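Local coordinates for multiple antibiotic resistance protein MARR (Escherichia coli, PDB 1JGS) that represses transcription of the marRAB operon, which activates antibiotic resistance and oxidative stress genes, by binding the marO operator, at the interface of chains A and B. Sequence-based numbering; all coordinates share one arbitrary frame. Chains: chain A/B, Multiple antibiotic resistance protein MARR.

Contact 1: the interface of chains A and B. Residues chain A 12-13, 16, 19, 133; chain B 9, 12-13, 16.
A pair of stacked carboxamides marks the crossing of two copies of one helix, where A:Asn16 faces its symmetry mate B:Asn16. In each, CG stands anti to the backbone N (chi1 -168°), and chi2 of 63° turns the amide so that it lies on its twin face to face, the planes 17° apart. The carboxamide carbons, both CG, are 3.7 Å apart, while the side-chain nitrogens ND2 of A:Asn16 and B:Asn16 come to 3.3 Å. Two amide nitrogens can only donate, so this is a stacking contact and not a polar bond. The two side chains run roughly perpendicular, and each oxygen OD1 is carried over the partner's CB, at 3.9 Å from A:Asn16 OD1 to B:Asn16 CB. Asparagine suits this crossing because it is short and flat enough for two copies to meet near the axis.

Van der Waals contacts flank the pair. A:Ile12 and B:Asn16 run antiparallel to one another, the gamma-methyl CG2 of A:Ile12 touching the amide oxygen OD1 of B:Asn16 at 4.0 Å; the exchanged pair does the same. Further out, an apolar contact brings A:Leu133 CD1 to 4.2 Å from B:Ile12 CG1.

Electrostatics are looser. A:Lys19 bends at chi2 and passes B:Gly9 loosely, where the missing side chain may let it by. Its ammonium NZ stays 5.1 Å from B:His13 ND1; a protonated imidazole might be slightly disfavoured if the lysine is charged, but the structure alone does not show the histidine's charge.

The site is part of the dimer interface, MarR-family repressors being dimers. Apart from A:Leu133 in helix 126-134, its residues belong to helix 8-27 of either chain, which cross on the dimer axis.

Contact 2: the interface of chains A and B. Residues chain A 15, 18, 117-121, 126, 129; chain B 8, 12, 132-133, 135-138.
Torsions aim the two branched residues at the centre: A:Val15 and B:Val136 (chi1 172°) both hold CG1 anti to the backbone N. This sends A:Val15 CG1 towards B:Ile12 and CG2 towards B:Leu137, and B:Val136 CG1 towards A:Leu117 and CG2 towards A:Leu121. In A:Leu121, CG is wedged between both backbone branches (chi1 84°), and the side chain lies parallel to B:Val136; its CD2 presses B:Val136 CG2 at 3.3 Å, tighter than usual packing. A:Val15 CG1 crosses the delta-methyl CD1 of B:Ile12 at 3.6 Å, and its CG2 meets B:Leu137 CD2 at 3.9 Å.

Leucines, long and forked, supply much of the rest of the packing. B:Leu8 puts CD1 against A:Leu129 CD2 at 3.6 Å and its other branch, CD2, against A:Val126 and A:Leu117. The far branch of A:Leu129, CD1, reaches B:Leu133 CD2 at 3.8 Å.

At the rim, A:Lys18 runs out nearly straight and bends at its last torsion, so that its ammonium NZ donates to the carbonyl O of B:Leu137 at 2.9 Å. The nitrogen sits above the carbonyl plane, 51° out of it, and a weak second bond goes to B:Val136 O. A long, flexible lysine can cap main-chain oxygens offered by the tail after helix 126-134 of chain B.

Together the greasy core and polar clasp tie the C-terminal tail of one subunit into the other and probably help hold the repressor's dimer together.

Contact 1: the interface of chains A and B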
ATOM      1  N   ILE A  12      -8.484  -4.027  -7.368  1.00 40.19           N
ATOM      2  CA  ILE A  12      -8.326  -3.701  -5.951  1.00 40.19           C
ATOM      3  C   ILE A  12      -7.110  -2.777  -5.826  1.00 40.19           C
ATOM      4  O   ILE A  12      -7.114  -1.824  -5.043  1.00 40.19           O
ATOM      5  CB  ILE A  12      -8.066  -4.966  -5.098  1.00 50.02           C
ATOM      6  CG1 ILE A  12      -9.318  -5.843  -5.063  1.00 50.02           C
ATOM      7  CG2 ILE A  12      -7.695  -4.575  -3.682  1.00 50.02           C
ATOM      8  CD1 ILE A  12      -9.108  -7.164  -4.323  1.00 50.02           C
ATOM      9  N   HIS A  13      -6.078  -3.067  -6.613  1.00 61.33           N
ATOM     10  CA  HIS A  13      -4.856  -2.280  -6.610  1.00 61.33           C
ATOM     11  C   HIS A  13      -5.191  -0.863  -7.033  1.00 61.33           C
ATOM     12  O   HIS A  13      -5.089   0.079  -6.245  1.00 61.33           O
ATOM     13  CB  HIS A  13      -3.849  -2.895  -7.579  1.00 71.93           C
ATOM     14  CG  HIS A  13      -2.587  -2.108  -7.735  1.00 71.93           C
ATOM     15  ND1 HIS A  13      -1.780  -1.772  -6.670  1.00 71.93           N
ATOM     16  CD2 HIS A  13      -1.969  -1.626  -8.840  1.00 71.93           C
ATOM     17  CE1 HIS A  13      -0.719  -1.120  -7.110  1.00 71.93           C
ATOM     18  NE2 HIS A  13      -0.809  -1.019  -8.424  1.00 71.93           N
ATOM     19  N   ASN A  16      -7.104   1.068  -4.546  1.00 51.65           N
ATOM     20  CA  ASN A  16      -6.394   1.431  -3.331  1.00 51.65           C
ATOM     21  C   ASN A  16      -5.529   2.607  -3.731  1.00 51.65           C
ATOM     22  O   ASN A  16      -5.398   3.586  -2.989  1.00 51.65           O
ATOM     23  CB  ASN A  16      -5.509   0.289  -2.831  1.00 36.79           C
ATOM     24  CG  ASN A  16      -5.002   0.535  -1.422  1.00 36.79           C
ATOM     25  OD1 ASN A  16      -5.789   0.619  -0.479  1.00 36.79           O
ATOM     26  ND2 ASN A  16      -3.685   0.659  -1.273  1.00 36.79           N
ATOM     27  N   LYS A  19      -7.531   5.655  -3.792  1.00 49.08           N
ATOM     28  CA  LYS A  19      -7.824   5.975  -2.399  1.00 49.08           C
ATOM     29  C   LYS A  19      -6.684   6.733  -1.720  1.00 49.08           C
ATOM     30  O   LYS A  19      -6.918   7.676  -0.961  1.00 49.08           O
ATOM     31  CB  LYS A  19      -8.133   4.682  -1.633  1.00 88.21           C
ATOM     32  CG  LYS A  19      -8.608   4.874  -0.202  1.00 88.21           C
ATOM     33  CD  LYS A  19      -7.475   4.698   0.797  1.00 88.21           C
ATOM     34  CE  LYS A  19      -8.004   4.720   2.227  1.00 88.21           C
ATOM     35  NZ  LYS A  19      -6.953   4.407   3.235  1.00 88.21           N
ATOM     36  N   LEU A 133     -17.165  -7.143  -0.777  1.00 37.74           N
ATOM     37  CA  LEU A 133     -15.794  -6.977  -0.311  1.00 37.74           C
ATOM     38  C   LEU A 133     -15.577  -7.717   1.000  1.00 37.74           C
ATOM     39  O   LEU A 133     -14.456  -8.112   1.318  1.00 37.74           O
ATOM     40  CB  LEU A 133     -15.457  -5.493  -0.126  1.00 35.40           C
ATOM     41  CG  LEU A 133     -15.084  -4.692  -1.381  1.00 35.40           C
ATOM     42  CD1 LEU A 133     -14.870  -3.229  -0.996  1.00 35.40           C
ATOM     43  CD2 LEU A 133     -13.825  -5.267  -2.017  1.00 35.40           C
TER
ATOM     44  N   GLY B   9     -13.870   2.657   2.627  1.00 49.82           N
ATOM     45  CA  GLY B   9     -12.449   2.937   2.768  1.00 49.82           C
ATOM     46  C   GLY B   9     -11.683   1.892   3.557  1.00 49.82           C
ATOM     47  O   GLY B   9     -10.668   1.375   3.089  1.00 49.82           O
ATOM     48  N   ILE B  12     -11.707  -1.551   1.742  1.00 40.19           N
ATOM     49  CA  ILE B  12     -10.750  -1.569   0.636  1.00 40.19           C
ATOM     50  C   ILE B  12      -9.356  -1.772   1.238  1.00 40.19           C
ATOM     51  O   ILE B  12      -8.525  -2.496   0.686  1.00 40.19           O
ATOM     52  CB  ILE B  12     -10.753  -0.233  -0.146  1.00 50.02           C
ATOM     53  CG1 ILE B  12     -12.074  -0.067  -0.898  1.00 50.02           C
ATOM     54  CG2 ILE B  12      -9.610  -0.206  -1.140  1.00 50.02           C
ATOM     55  CD1 ILE B  12     -12.196   1.279  -1.613  1.00 50.02           C
ATOM     56  N   HIS B  13      -9.118  -1.131   2.379  1.00 61.33           N
ATOM     57  CA  HIS B  13      -7.844  -1.228   3.071  1.00 61.33           C
ATOM     58  C   HIS B  13      -7.616  -2.675   3.465  1.00 61.33           C
ATOM     59  O   HIS B  13      -6.709  -3.339   2.957  1.00 61.33           O
ATOM     60  CB  HIS B  13      -7.869  -0.342   4.314  1.00 71.93           C
ATOM     61  CG  HIS B  13      -6.642  -0.441   5.164  1.00 71.93           C
ATOM     62  ND1 HIS B  13      -5.375  -0.204   4.676  1.00 71.93           N
ATOM     63  CD2 HIS B  13      -6.491  -0.711   6.482  1.00 71.93           C
ATOM     64  CE1 HIS B  13      -4.497  -0.321   5.657  1.00 71.93           C
ATOM     65  NE2 HIS B  13      -5.149  -0.627   6.764  1.00 71.93           N
ATOM     66  N   ASN B  16      -6.892  -4.935   0.646  1.00 51.65           N
ATOM     67  CA  ASN B  16      -5.611  -4.747  -0.014  1.00 51.65           C
ATOM     68  C   ASN B  16      -4.607  -5.407   0.907  1.00 51.65           C
ATOM     69  O   ASN B  16      -3.684  -6.094   0.458  1.00 51.65           O
ATOM     70  CB  ASN B  16      -5.268  -3.266  -0.172  1.00 36.79           C
ATOM     71  CG  ASN B  16      -4.098  -3.049  -1.114  1.00 36.79           C
ATOM     72  OD1 ASN B  16      -4.179  -3.373  -2.299  1.00 36.79           O
ATOM     73  ND2 ASN B  16      -3.001  -2.506  -0.590  1.00 36.79           N
TER

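Contact 2: the interface of chains A and B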
ATOM      1  N   VAL A  15      -7.798   0.734  -7.248  1.00 52.70           N
ATOM      2  CA  VAL A  15      -8.705   1.434  -6.340  1.00 52.70           C
ATOM      3  C   VAL A  15      -8.019   1.891  -5.052  1.00 52.70           C
ATOM      4  O   VAL A  15      -8.330   2.969  -4.513  1.00 52.70           O
ATOM      5  CB  VAL A  15      -9.918   0.561  -5.954  1.00 37.15           C
ATOM      6  CG1 VAL A  15     -10.809   1.331  -4.988  1.00 37.15           C
ATOM      7  CG2 VAL A  15     -10.717   0.173  -7.216  1.00 37.15           C
ATOM      8  N   LYS A  18      -6.017   4.898  -6.077  1.00 47.08           N
ATOM      9  CA  LYS A  18      -6.887   6.065  -6.081  1.00 47.08           C
ATOM     10  C   LYS A  18      -7.131   6.568  -4.666  1.00 47.08           C
ATOM     11  O   LYS A  18      -6.967   7.751  -4.382  1.00 47.08           O
ATOM     12  CB  LYS A  18      -8.236   5.736  -6.730  1.00 49.11           C
ATOM     13  CG  LYS A  18      -9.143   6.950  -6.849  1.00 49.11           C
ATOM     14  CD  LYS A  18     -10.585   6.575  -7.129  1.00 49.11           C
ATOM     15  CE  LYS A  18     -11.479   7.815  -7.262  1.00 49.11           C
ATOM     16  NZ  LYS A  18     -11.638   8.279  -8.676  1.00 49.11           N
ATOM     17  N   LEU A 117     -15.306   8.472  -3.135  1.00 72.38           N
ATOM     18  CA  LEU A 117     -15.311   7.080  -3.580  1.00 72.38           C
ATOM     19  C   LEU A 117     -16.704   6.633  -3.992  1.00 72.38           C
ATOM     20  O   LEU A 117     -16.880   5.890  -4.962  1.00 72.38           O
ATOM     21  CB  LEU A 117     -14.820   6.155  -2.459  1.00 59.40           C
ATOM     22  CG  LEU A 117     -13.373   6.270  -1.986  1.00 59.40           C
ATOM     23  CD1 LEU A 117     -13.127   5.296  -0.841  1.00 59.40           C
ATOM     24  CD2 LEU A 117     -12.446   5.982  -3.158  1.00 59.40           C
ATOM     25  N   THR A 118     -17.690   7.093  -3.233  1.00 64.43           N
ATOM     26  CA  THR A 118     -19.086   6.749  -3.453  1.00 64.43           C
ATOM     27  C   THR A 118     -19.792   7.728  -4.386  1.00 64.43           C
ATOM     28  O   THR A 118     -20.944   7.517  -4.743  1.00 64.43           O
ATOM     29  CB  THR A 118     -19.823   6.698  -2.082  1.00 67.40           C
ATOM     30  OG1 THR A 118     -19.533   5.453  -1.434  1.00 67.40           O
ATOM     31  CG2 THR A 118     -21.319   6.858  -2.238  1.00 67.40           C
ATOM     32  N   LYS A 119     -19.090   8.782  -4.797  1.00 52.23           N
ATOM     33  CA  LYS A 119     -19.670   9.818  -5.654  1.00 52.23           C
ATOM     34  C   LYS A 119     -20.496   9.323  -6.840  1.00 52.23           C
ATOM     35  O   LYS A 119     -21.508   9.934  -7.186  1.00 52.23           O
ATOM     36  CB  LYS A 119     -18.581  10.760  -6.181  1.00 85.46           C
ATOM     37  CG  LYS A 119     -17.697  10.168  -7.278  1.00 85.46           C
ATOM     38  CD  LYS A 119     -16.785  11.239  -7.878  1.00 85.46           C
ATOM     39  CE  LYS A 119     -15.852  10.680  -8.946  1.00 85.46           C
ATOM     40  NZ  LYS A 119     -14.974  11.747  -9.507  1.00 85.46           N
ATOM     41  N   ASN A 120     -20.077   8.225  -7.465  1.00 50.93           N
ATOM     42  CA  ASN A 120     -20.808   7.721  -8.616  1.00 50.93           C
ATOM     43  C   ASN A 120     -21.372   6.309  -8.566  1.00 50.93           C
ATOM     44  O   ASN A 120     -22.162   5.940  -9.427  1.00 50.93           O
ATOM     45  CB  ASN A 120     -19.965   7.898  -9.890  1.00 72.05           C
ATOM     46  CG  ASN A 120     -18.510   7.513  -9.699  1.00 72.05           C
ATOM     47  OD1 ASN A 120     -17.680   7.731 -10.586  1.00 72.05           O
ATOM     48  ND2 ASN A 120     -18.192   6.936  -8.542  1.00 72.05           N
ATOM     49  N   LEU A 121     -21.012   5.504  -7.581  1.00113.27           N
ATOM     50  CA  LEU A 121     -21.585   4.169  -7.571  1.00113.27           C
ATOM     51  C   LEU A 121     -22.810   4.100  -6.660  1.00113.27           C
ATOM     52  O   LEU A 121     -23.563   3.127  -6.702  1.00113.27           O
ATOM     53  CB  LEU A 121     -20.533   3.126  -7.163  1.00 65.66           C
ATOM     54  CG  LEU A 121     -20.234   2.836  -5.695  1.00 65.66           C
ATOM     55  CD1 LEU A 121     -21.449   2.211  -5.007  1.00 65.66           C
ATOM     56  CD2 LEU A 121     -19.063   1.873  -5.623  1.00 65.66           C
ATOM     57  N   VAL A 126     -23.232   1.617  -2.228  1.00 61.80           N
ATOM     58  CA  VAL A 126     -21.986   1.232  -1.495  1.00 61.80           C
ATOM     59  C   VAL A 126     -22.096  -0.030  -0.625  1.00 61.80           C
ATOM     60  O   VAL A 126     -21.124  -0.728  -0.389  1.00 61.80           O
ATOM     61  CB  VAL A 126     -21.504   2.435  -0.673  1.00 77.83           C
ATOM     62  CG1 VAL A 126     -20.050   2.271  -0.254  1.00 77.83           C
ATOM     63  CG2 VAL A 126     -21.682   3.717  -1.464  1.00 77.83           C
ATOM     64  N   LEU A 129     -21.222  -3.224  -2.695  1.00 52.11           N
ATOM     65  CA  LEU A 129     -19.788  -3.370  -2.880  1.00 52.11           C
ATOM     66  C   LEU A 129     -19.193  -3.774  -1.541  1.00 52.11           C
ATOM     67  O   LEU A 129     -18.359  -4.679  -1.465  1.00 52.11           O
ATOM     68  CB  LEU A 129     -19.170  -2.052  -3.340  1.00 28.91           C
ATOM     69  CG  LEU A 129     -17.634  -2.022  -3.526  1.00 28.91           C
ATOM     70  CD1 LEU A 129     -17.184  -3.122  -4.481  1.00 28.91           C
ATOM     71  CD2 LEU A 129     -17.223  -0.645  -4.056  1.00 28.91           C
TER
ATOM     72  N   LEU B   8     -16.567   1.715   3.388  1.00 50.54           N
ATOM     73  CA  LEU B   8     -15.826   1.269   2.208  1.00 50.54           C
ATOM     74  C   LEU B   8     -14.307   1.432   2.326  1.00 50.54           C
ATOM     75  O   LEU B   8     -13.551   0.461   2.147  1.00 50.54           O
ATOM     76  CB  LEU B   8     -16.337   2.029   0.980  1.00 41.30           C
ATOM     77  CG  LEU B   8     -15.731   1.762  -0.393  1.00 41.30           C
ATOM     78  CD1 LEU B   8     -15.979   0.321  -0.822  1.00 41.30           C
ATOM     79  CD2 LEU B   8     -16.361   2.724  -1.386  1.00 41.30           C
ATOM     80  N   ILE B  12     -11.707  -1.551   1.742  1.00 40.19           N
ATOM     81  CA  ILE B  12     -10.750  -1.569   0.636  1.00 40.19           C
ATOM     82  C   ILE B  12      -9.356  -1.772   1.238  1.00 40.19           C
ATOM     83  O   ILE B  12      -8.525  -2.496   0.686  1.00 40.19           O
ATOM     84  CB  ILE B  12     -10.753  -0.233  -0.146  1.00 50.02           C
ATOM     85  CG1 ILE B  12     -12.074  -0.067  -0.898  1.00 50.02           C
ATOM     86  CG2 ILE B  12      -9.610  -0.206  -1.140  1.00 50.02           C
ATOM     87  CD1 ILE B  12     -12.196   1.279  -1.613  1.00 50.02           C
ATOM     88  N   LEU B 132     -18.669  -3.115  -9.925  1.00 37.88           N
ATOM     89  CA  LEU B 132     -18.800  -2.018  -8.968  1.00 37.88           C
ATOM     90  C   LEU B 132     -17.454  -1.342  -8.667  1.00 37.88           C
ATOM     91  O   LEU B 132     -17.390  -0.123  -8.531  1.00 37.88           O
ATOM     92  CB  LEU B 132     -19.432  -2.522  -7.665  1.00 65.29           C
ATOM     93  CG  LEU B 132     -20.911  -2.926  -7.732  1.00 65.29           C
ATOM     94  CD1 LEU B 132     -21.393  -3.391  -6.369  1.00 65.29           C
ATOM     95  CD2 LEU B 132     -21.730  -1.738  -8.192  1.00 65.29           C
ATOM     96  N   LEU B 133     -16.381  -2.124  -8.570  1.00 37.74           N
ATOM     97  CA  LEU B 133     -15.070  -1.550  -8.289  1.00 37.74           C
ATOM     98  C   LEU B 133     -14.632  -0.629  -9.418  1.00 37.74           C
ATOM     99  O   LEU B 133     -13.846   0.293  -9.204  1.00 37.74           O
ATOM    100  CB  LEU B 133     -14.023  -2.651  -8.088  1.00 35.40           C
ATOM    101  CG  LEU B 133     -13.973  -3.335  -6.716  1.00 35.40           C
ATOM    102  CD1 LEU B 133     -12.930  -4.450  -6.750  1.00 35.40           C
ATOM    103  CD2 LEU B 133     -13.632  -2.318  -5.634  1.00 35.40           C
ATOM    104  N   LYS B 135     -16.747   1.243 -11.200  1.00 43.02           N
ATOM    105  CA  LYS B 135     -17.546   2.453 -11.039  1.00 43.02           C
ATOM    106  C   LYS B 135     -16.946   3.402 -10.010  1.00 43.02           C
ATOM    107  O   LYS B 135     -17.417   4.528  -9.846  1.00 43.02           O
ATOM    108  CB  LYS B 135     -18.990   2.112 -10.645  1.00 56.38           C
ATOM    109  CG  LYS B 135     -19.763   1.345 -11.706  1.00 56.38           C
ATOM    110  CD  LYS B 135     -21.270   1.495 -11.526  1.00 56.38           C
ATOM    111  CE  LYS B 135     -21.737   2.910 -11.896  1.00 56.38           C
ATOM    112  NZ  LYS B 135     -23.215   3.140 -11.718  1.00 56.38           N
ATOM    113  N   VAL B 136     -15.906   2.951  -9.318  1.00 64.66           N
ATOM    114  CA  VAL B 136     -15.232   3.775  -8.323  1.00 64.66           C
ATOM    115  C   VAL B 136     -14.046   4.536  -8.935  1.00 64.66           C
ATOM    116  O   VAL B 136     -13.679   5.610  -8.457  1.00 64.66           O
ATOM    117  CB  VAL B 136     -14.699   2.911  -7.147  1.00 36.71           C
ATOM    118  CG1 VAL B 136     -13.827   3.755  -6.232  1.00 36.71           C
ATOM    119  CG2 VAL B 136     -15.859   2.309  -6.363  1.00 36.71           C
ATOM    120  N   LEU B 137     -13.464   3.990 -10.000  1.00 55.78           N
ATOM    121  CA  LEU B 137     -12.296   4.600 -10.638  1.00 55.78           C
ATOM    122  C   LEU B 137     -12.452   5.917 -11.419  1.00 55.78           C
ATOM    123  O   LEU B 137     -11.683   6.866 -11.215  1.00 55.78           O
ATOM    124  CB  LEU B 137     -11.604   3.557 -11.527  1.00 39.23           C
ATOM    125  CG  LEU B 137     -10.946   2.446 -10.710  1.00 39.23           C
ATOM    126  CD1 LEU B 137     -10.236   1.474 -11.611  1.00 39.23           C
ATOM    127  CD2 LEU B 137      -9.979   3.071  -9.727  1.00 39.23           C
ATOM    128  N   PRO B 138     -13.436   6.001 -12.323  1.00 58.86           N
ATOM    129  CA  PRO B 138     -13.573   7.259 -13.063  1.00 58.86           C
ATOM    130  C   PRO B 138     -13.889   8.477 -12.179  1.00 58.86           C
ATOM    131  O   PRO B 138     -14.341   8.291 -11.030  1.00 58.86           O
ATOM    132  CB  PRO B 138     -14.691   6.946 -14.060  1.00 69.58           C
ATOM    133  CG  PRO B 138     -15.536   5.959 -13.311  1.00 69.58           C
ATOM    134  CD  PRO B 138     -14.507   5.054 -12.679  1.00 69.58           C
ATOM    135  OXT PRO B 138     -13.687   9.611 -12.655  1.00 69.58           O
TER

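Contact 1 and contact 2 lie about 10 Å apart, measured between the centres of their C-alpha atoms, and share B:Ile12, which turns its gamma-methyl to the amide pair of the first and its delta-methyl to the apolar core of the second. Both draw on helix 8-27 of both chains and on helix 126-134, which contact 1 takes from chain A and contact 2 from both; contact 2 adds the end of helix 96-118 with the loop that follows it, and the C-terminal tail. By two-fold symmetry contact 2 recurs, flanking the axial crossing. The interwoven termini would thereby couple the two DNA-binding lobes.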